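Local coordinates for protein acetamidase (Bacillus halodurans, PDB 2II1) that binds calcium ions and probably hydrolyses carbon-nitrogen bonds in linear amides, at residues V118-S121 and T122-L126; T254-S257 and I258-G262. All coordinates share one frame; numbering follows the deposited sequence.

Both contacts are local turns, met in series along the chain, neither nested nor crossed. Contact 1 comes first: V118-S121 and T122-L126 close the beta hairpin of strands 117-119 and 125-127, at the end of a four-stranded antiparallel sheet. Far later, contact 2 turns the chain from helix 235-253 into helix 258-268, where T254-S257 lead into the first turn, I258-G262. Within one chain their centres lie about 46 Å apart and their nearest atoms about 34 Å. The dimer brings them together: Y120 of contact 1 meets L256 and E260 of contact 2 on the second subunit, so the hairpin of each copy packs against the helix start of the other.

Contact 1: V118-S121 and T122-L126; sequences VVYS and TGLRL
With chi1 at 179° the ring of Y120 swings opposite its own N and lies alongside L124; CG of L124 stands beside its own N (chi1 -78°), and CD1 of Y120 meets CD1 of L124 at 3.8 Å. The backbone here forms a classic beta bulge: Y120 and S121 both face L124, and both their N-H groups reach its carbonyl. Y120 N lies 3.2 Å from L124 O, tilted from the carbonyl plane, whereas S121 N approaches in that plane on a lone pair, with a nearly straight bond of 170°. S121 OG accepts in return from L124 N at 3.2 Å. A water close to S121 O lies in plane at the guanidinium edge of R125, with only a weak, long bond to NH1. Over one guanidinium face lies V119 CG2, 3.5 Å from R125 NH1, while NH2 is salt-bridged to D117. V118 and L126 form the hydrogen-bonded antiparallel pair, V118 N to L126 O at 2.6 Å. The hairpin joins strands 117-119 and 125-127; V118 packs on F111 and I113 of strand 107-114, and Y120 OH bonds to E260 O of the second subunit.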
# COMPACT_ATOMS: atom_id res chain seq x y z
N VAL A 118 -20.95 3.19 9.38
CA VAL A 118 -21.43 1.92 8.81
C VAL A 118 -21.61 0.91 9.96
O VAL A 118 -20.65 0.54 10.66
CB VAL A 118 -20.48 1.35 7.70
CG1 VAL A 118 -20.98 0.00 7.18
CG2 VAL A 118 -20.28 2.34 6.53
N VAL A 119 -22.85 0.47 10.19
CA VAL A 119 -23.12 -0.43 11.29
C VAL A 119 -22.79 -1.89 10.91
O VAL A 119 -23.49 -2.49 10.08
CB VAL A 119 -24.58 -0.30 11.80
CG1 VAL A 119 -24.83 -1.27 12.98
CG2 VAL A 119 -24.86 1.14 12.27
N TYR A 120 -21.71 -2.43 11.49
CA TYR A 120 -21.26 -3.82 11.25
C TYR A 120 -21.97 -4.80 12.18
O TYR A 120 -22.47 -5.84 11.76
CB TYR A 120 -19.73 -3.90 11.41
CG TYR A 120 -19.08 -5.27 11.20
CD1 TYR A 120 -19.13 -6.26 12.20
CD2 TYR A 120 -18.38 -5.56 10.03
CE1 TYR A 120 -18.51 -7.53 12.01
CE2 TYR A 120 -17.78 -6.81 9.83
CZ TYR A 120 -17.85 -7.79 10.81
OH TYR A 120 -17.23 -9.00 10.61
N SER A 121 -22.01 -4.45 13.46
CA SER A 121 -22.68 -5.23 14.49
C SER A 121 -22.97 -4.30 15.67
O SER A 121 -22.61 -3.10 15.65
CB SER A 121 -21.83 -6.40 14.94
OG SER A 121 -20.62 -5.93 15.51
N THR A 122 -23.63 -4.86 16.69
CA THR A 122 -23.93 -4.11 17.91
C THR A 122 -22.66 -3.45 18.45
O THR A 122 -22.68 -2.27 18.81
CB THR A 122 -24.55 -5.01 19.00
OG1 THR A 122 -24.79 -4.23 20.18
CG2 THR A 122 -23.64 -6.20 19.34
N GLY A 123 -21.55 -4.20 18.48
CA GLY A 123 -20.29 -3.70 19.02
C GLY A 123 -19.34 -2.98 18.08
O GLY A 123 -18.50 -2.23 18.54
N LEU A 124 -19.46 -3.21 16.77
CA LEU A 124 -18.51 -2.65 15.78
C LEU A 124 -19.17 -1.67 14.79
O LEU A 124 -20.21 -1.95 14.23
CB LEU A 124 -17.83 -3.77 14.97
CG LEU A 124 -16.67 -4.60 15.54
CD1 LEU A 124 -16.23 -5.69 14.55
CD2 LEU A 124 -15.50 -3.72 15.89
N ARG A 125 -18.54 -0.53 14.59
CA ARG A 125 -19.02 0.46 13.65
C ARG A 125 -17.84 0.97 12.84
O ARG A 125 -16.73 1.14 13.36
CB ARG A 125 -19.70 1.62 14.38
CG ARG A 125 -20.97 1.22 15.08
CD ARG A 125 -21.45 2.28 16.08
NE ARG A 125 -22.17 3.41 15.47
CZ ARG A 125 -23.48 3.45 15.21
NH1 ARG A 125 -24.26 2.42 15.49
NH2 ARG A 125 -24.01 4.53 14.66
N LEU A 126 -18.08 1.16 11.55
CA LEU A 126 -17.04 1.71 10.68
C LEU A 126 -17.36 3.14 10.31
O LEU A 126 -18.52 3.52 10.24
CB LEU A 126 -16.87 0.87 9.42
CG LEU A 126 -16.85 -0.66 9.54
CD1 LEU A 126 -16.39 -1.29 8.25
CD2 LEU A 126 -15.97 -1.13 10.70
O HOH W 1 -23.48 -0.79 16.23
O HOH W 2 -20.06 -6.80 18.23

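Contact 2: T254-S257 and I258-G262; sequences TALS and IEEAG
S257 OG is held between two groups of the first helical turn: it donates to E259 OE1 at 3.1 Å and accepts a weak but nearly straight bond (173°) from E260 N at 3.4 Å. Its chi1 of 70° places OG between the backbone N and the carbonyl carbon of S257, facing the start of the helix. The carboxylate of E259 comes round by a bend at its second torsion and offers OE1 through its anti lone pair, while OE2 is taken by the backbone N-H groups of N104 and S105 of the second subunit. E260 returns the bond to the cap: its chain runs extended beyond CG and carries OE1 to within 3.2 Å of S257 N, whose N-H comes to OE1 from the side away from OE2, somewhat out of the carboxylate plane. Without the E260 carboxylate, as with an alanine here, S257 N is likely to lose its acceptor and the residues ahead of the helix to move more freely. The same OE1 lies 3.9 Å from L256 CD2, and L256 CD1 reaches 4.3 Å from A261 CB. Behind the cap, A261 N closes the first helical bond onto S257 O at 2.9 Å. Three residues before the cap, T254 OG1, also bonded to L250 O, accepts from L256 N at 3.1 Å, an ST turn; T254 and L256 also belong to a calcium site known for this protein, though the ion is absent from this chain. The reciprocal bonds of S257 and E260 make a capping box, the N-terminal cap of helix 258-268.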
# COMPACT_ATOMS: atom_id res chain seq x y z
N THR A 254 9.98 18.22 -14.97
CA THR A 254 10.76 19.04 -14.03
C THR A 254 12.24 18.97 -14.36
O THR A 254 12.67 18.16 -15.20
CB THR A 254 10.55 18.62 -12.53
OG1 THR A 254 11.35 17.48 -12.22
CG2 THR A 254 9.08 18.29 -12.22
N ALA A 255 13.01 19.80 -13.66
CA ALA A 255 14.47 19.82 -13.77
C ALA A 255 15.12 18.55 -13.27
O ALA A 255 16.29 18.33 -13.56
CB ALA A 255 15.04 21.01 -13.03
N LEU A 256 14.40 17.71 -12.51
CA LEU A 256 14.95 16.42 -12.06
C LEU A 256 15.32 15.54 -13.25
O LEU A 256 14.63 15.56 -14.27
CB LEU A 256 13.95 15.64 -11.16
CG LEU A 256 13.48 16.27 -9.85
CD1 LEU A 256 12.54 15.33 -9.11
CD2 LEU A 256 14.63 16.64 -8.95
N SER A 257 16.40 14.76 -13.13
CA SER A 257 16.68 13.66 -14.07
C SER A 257 15.95 12.44 -13.54
O SER A 257 15.36 12.49 -12.45
CB SER A 257 18.18 13.37 -14.15
OG SER A 257 18.60 12.78 -12.94
N ILE A 258 15.97 11.35 -14.31
CA ILE A 258 15.24 10.13 -13.92
C ILE A 258 15.82 9.45 -12.66
O ILE A 258 15.10 8.81 -11.88
CB ILE A 258 15.17 9.11 -15.10
CG1 ILE A 258 14.23 7.94 -14.78
CG2 ILE A 258 16.58 8.68 -15.55
CD1 ILE A 258 12.75 8.35 -14.65
N GLU A 259 17.13 9.55 -12.51
CA GLU A 259 17.85 9.06 -11.32
C GLU A 259 17.41 9.86 -10.11
O GLU A 259 17.06 9.29 -9.09
CB GLU A 259 19.36 9.23 -11.48
CG GLU A 259 19.98 8.35 -12.60
CD GLU A 259 19.76 8.91 -14.03
OE1 GLU A 259 19.45 10.10 -14.19
OE2 GLU A 259 19.89 8.14 -14.99
N GLU A 260 17.46 11.19 -10.22
CA GLU A 260 17.01 12.08 -9.14
C GLU A 260 15.53 11.91 -8.77
O GLU A 260 15.17 11.96 -7.57
CB GLU A 260 17.26 13.54 -9.53
CG GLU A 260 18.73 13.97 -9.50
CD GLU A 260 18.91 15.42 -9.91
OE1 GLU A 260 18.08 15.95 -10.69
OE2 GLU A 260 19.86 16.07 -9.41
N ALA A 261 14.69 11.73 -9.77
CA ALA A 261 13.27 11.46 -9.55
C ALA A 261 13.07 10.16 -8.81
O ALA A 261 12.29 10.11 -7.88
CB ALA A 261 12.50 11.46 -10.87
N GLY A 262 13.79 9.10 -9.20
CA GLY A 262 13.72 7.82 -8.52
C GLY A 262 14.15 7.86 -7.06
O GLY A 262 13.59 7.15 -6.23